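Phosphoribosylformylglycinamidine cyclo-ligase (Thermus thermophilus HB8, PDB 5AVM) probably catalyses the ATP-dependent ring closure of formylglycinamidine ribonucleotide to aminoimidazole ribonucleotide in de novo purine biosynthesis. Local coordinates at residues F101-A106 / I131-G136. Sequence-based numbering, arbitrary orientation.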
ATOM      1  N   PHE B 101      -0.301  -2.034 -11.545  1.00 18.15           N
ATOM      2  CA  PHE B 101      -0.887  -2.180 -10.214  1.00 19.47           C
ATOM      3  C   PHE B 101      -0.175  -3.272  -9.398  1.00 20.63           C
ATOM      4  O   PHE B 101       0.427  -4.180  -9.959  1.00 21.34           O
ATOM      5  CB  PHE B 101      -2.380  -2.540 -10.389  1.00 19.29           C
ATOM      6  CG  PHE B 101      -3.117  -2.834  -9.106  1.00 18.74           C
ATOM      7  CD1 PHE B 101      -3.529  -1.806  -8.264  1.00 19.83           C
ATOM      8  CD2 PHE B 101      -3.419  -4.146  -8.749  1.00 18.35           C
ATOM      9  CE1 PHE B 101      -4.232  -2.080  -7.086  1.00 19.35           C
ATOM     10  CE2 PHE B 101      -4.120  -4.427  -7.577  1.00 17.43           C
ATOM     11  CZ  PHE B 101      -4.525  -3.390  -6.744  1.00 18.30           C
ATOM     12  N   LEU B 102      -0.222  -3.156  -8.075  1.00 21.78           N
ATOM     13  CA  LEU B 102       0.335  -4.171  -7.182  1.00 23.40           C
ATOM     14  C   LEU B 102      -0.426  -4.025  -5.863  1.00 25.04           C
ATOM     15  O   LEU B 102      -0.858  -2.918  -5.519  1.00 24.44           O
ATOM     16  CB  LEU B 102       1.855  -4.020  -7.000  1.00 22.52           C
ATOM     17  CG  LEU B 102       2.579  -2.874  -6.301  1.00 21.59           C
ATOM     18  CD1 LEU B 102       3.990  -3.347  -6.009  1.00 18.80           C
ATOM     19  CD2 LEU B 102       2.604  -1.621  -7.163  1.00 20.40           C
ATOM     20  N   ASP B 103      -0.604  -5.128  -5.133  1.00 25.38           N
ATOM     21  CA  ASP B 103      -1.398  -5.094  -3.905  1.00 27.68           C
ATOM     22  C   ASP B 103      -0.834  -5.707  -2.626  1.00 28.97           C
ATOM     23  O   ASP B 103       0.099  -6.507  -2.659  1.00 29.83           O
ATOM     24  CB  ASP B 103      -2.743  -5.752  -4.192  1.00 29.64           C
ATOM     25  CG  ASP B 103      -2.592  -7.102  -4.873  1.00 32.14           C
ATOM     26  OD1 ASP B 103      -1.854  -7.962  -4.339  1.00 34.68           O
ATOM     27  OD2 ASP B 103      -3.206  -7.310  -5.943  1.00 32.85           O
ATOM     28  N   TYR B 104      -1.447  -5.335  -1.500  1.00 29.21           N
ATOM     29  CA  TYR B 104      -1.060  -5.825  -0.180  1.00 29.55           C
ATOM     30  C   TYR B 104      -2.267  -6.373   0.577  1.00 30.75           C
ATOM     31  O   TYR B 104      -3.004  -5.605   1.197  1.00 31.26           O
ATOM     32  CB  TYR B 104      -0.466  -4.700   0.654  1.00 29.74           C
ATOM     33  CG  TYR B 104       0.280  -5.188   1.871  1.00 31.69           C
ATOM     34  CD1 TYR B 104       1.530  -5.792   1.740  1.00 32.66           C
ATOM     35  CD2 TYR B 104      -0.253  -5.043   3.152  1.00 33.27           C
ATOM     36  CE1 TYR B 104       2.241  -6.239   2.847  1.00 35.00           C
ATOM     37  CE2 TYR B 104       0.448  -5.488   4.279  1.00 33.71           C
ATOM     38  CZ  TYR B 104       1.699  -6.086   4.115  1.00 35.96           C
ATOM     39  OH  TYR B 104       2.419  -6.529   5.208  1.00 36.34           O
ATOM     40  N   LEU B 105      -2.464  -7.689   0.545  1.00 29.14           N
ATOM     41  CA  LEU B 105      -3.599  -8.311   1.236  1.00 29.69           C
ATOM     42  C   LEU B 105      -3.238  -8.770   2.652  1.00 29.25           C
ATOM     43  O   LEU B 105      -2.243  -9.460   2.843  1.00 31.61           O
ATOM     44  CB  LEU B 105      -4.124  -9.501   0.415  1.00 27.67           C
ATOM     45  CG  LEU B 105      -5.002  -9.201  -0.811  1.00 28.87           C
ATOM     46  CD1 LEU B 105      -4.470  -8.006  -1.583  1.00 26.56           C
ATOM     47  CD2 LEU B 105      -5.064 -10.437  -1.707  1.00 29.28           C
ATOM     48  N   ALA B 106      -4.044  -8.389   3.639  1.00 27.34           N
ATOM     49  CA  ALA B 106      -3.786  -8.770   5.030  1.00 26.62           C
ATOM     50  C   ALA B 106      -5.058  -9.280   5.710  1.00 27.26           C
ATOM     51  O   ALA B 106      -6.124  -8.676   5.596  1.00 26.40           O
ATOM     52  CB  ALA B 106      -3.219  -7.582   5.800  1.00 25.49           C
ATOM     53  N   ILE B 131      -3.999  -3.257 -17.735  1.00 25.56           N
ATOM     54  CA  ILE B 131      -3.020  -2.754 -16.790  1.00 24.67           C
ATOM     55  C   ILE B 131      -2.153  -3.899 -16.278  1.00 25.19           C
ATOM     56  O   ILE B 131      -2.669  -4.890 -15.748  1.00 26.70           O
ATOM     57  CB  ILE B 131      -3.724  -2.080 -15.579  1.00 23.82           C
ATOM     58  CG1 ILE B 131      -4.617  -0.942 -16.070  1.00 24.29           C
ATOM     59  CG2 ILE B 131      -2.701  -1.549 -14.588  1.00 21.19           C
ATOM     60  CD1 ILE B 131      -5.551  -0.412 -15.008  1.00 25.42           C
ATOM     61  N   PRO B 132      -0.823  -3.790 -16.447  1.00 23.88           N
ATOM     62  CA  PRO B 132       0.099  -4.829 -15.981  1.00 23.46           C
ATOM     63  C   PRO B 132      -0.043  -5.016 -14.473  1.00 23.79           C
ATOM     64  O   PRO B 132      -0.098  -4.039 -13.729  1.00 24.43           O
ATOM     65  CB  PRO B 132       1.469  -4.262 -16.348  1.00 22.06           C
ATOM     66  CG  PRO B 132       1.182  -3.478 -17.588  1.00 22.02           C
ATOM     67  CD  PRO B 132      -0.106  -2.774 -17.242  1.00 23.72           C
ATOM     68  N   LEU B 133      -0.115  -6.264 -14.022  1.00 24.56           N
ATOM     69  CA  LEU B 133      -0.222  -6.543 -12.592  1.00 25.49           C
ATOM     70  C   LEU B 133       1.139  -7.010 -12.059  1.00 26.56           C
ATOM     71  O   LEU B 133       1.729  -7.966 -12.576  1.00 25.64           O
ATOM     72  CB  LEU B 133      -1.291  -7.614 -12.336  1.00 25.05           C
ATOM     73  CG  LEU B 133      -1.478  -8.154 -10.910  1.00 25.77           C
ATOM     74  CD1 LEU B 133      -1.730  -7.019  -9.934  1.00 24.16           C
ATOM     75  CD2 LEU B 133      -2.645  -9.121 -10.896  1.00 26.65           C
ATOM     76  N   LEU B 134       1.638  -6.317 -11.035  1.00 26.55           N
ATOM     77  CA  LEU B 134       2.922  -6.652 -10.418  1.00 28.65           C
ATOM     78  C   LEU B 134       2.775  -7.583  -9.204  1.00 31.08           C
ATOM     79  O   LEU B 134       1.685  -7.761  -8.661  1.00 32.17           O
ATOM     80  CB  LEU B 134       3.652  -5.367 -10.002  1.00 25.83           C
ATOM     81  CG  LEU B 134       4.623  -4.754 -11.020  1.00 25.30           C
ATOM     82  CD1 LEU B 134       3.976  -4.666 -12.390  1.00 25.14           C
ATOM     83  CD2 LEU B 134       5.066  -3.383 -10.539  1.00 23.26           C
ATOM     84  N   GLY B 135       3.878  -8.187  -8.777  1.00 33.02           N
ATOM     85  CA  GLY B 135       3.811  -9.063  -7.624  1.00 33.97           C
ATOM     86  C   GLY B 135       3.416  -8.284  -6.380  1.00 35.62           C
ATOM     87  O   GLY B 135       4.132  -7.369  -5.951  1.00 36.70           O
ATOM     88  N   GLY B 136       2.269  -8.632  -5.802  1.00 35.96           N
ATOM     89  CA  GLY B 136       1.814  -7.959  -4.599  1.00 36.87           C
ATOM     90  C   GLY B 136       2.204  -8.778  -3.384  1.00 38.53           C
ATOM     91  O   GLY B 136       2.708  -9.902  -3.530  1.00 38.70           O
TER
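Phe101 grips the loop through both of its backbone polar atoms, donating N-H to Pro132 O (N to O 3.0 Å) and accepting the N-H of Leu134 on Phe101 O (N to O 2.7 Å). Both bonds are nearly straight, 162° and 172° at the hydrogen, and enclose Leu133, the signature of a single parallel beta bridge between Phe101 and Leu133. It lies within the beta-alpha-beta crossover of the N-terminal domain: strand 97-107, helix 112-129, then this loop, leading to the parallel strand 137-140, outermost of its sheet within this chain. The pairing resumes where Asp103 and Leu105 bond to the backbone of Glu137. Between the bridge and this resumed pairing, the chain passes through Gly135 and Gly136, with a close approach of Gly136 CA to Asp103 O (3.0 Å). Thr60 OG1 of the second subunit hydrogen-bonds to Asp103 O.

Packing splits between two faces. On the helix side, Phe101 CG stands anti to its backbone N (chi1 175°), and the ring lies beside Leu133, both side chains pointing the same way; Leu122 and Cys126 of helix 112-129 also touch the Phe101 side chain. Facing the second subunit, Leu102 CB meets Leu134 CB at 3.7 Å. Leu133 CD1 approaches the Phe101 ring at its edge, near the ring plane, 3.5 Å from CD2.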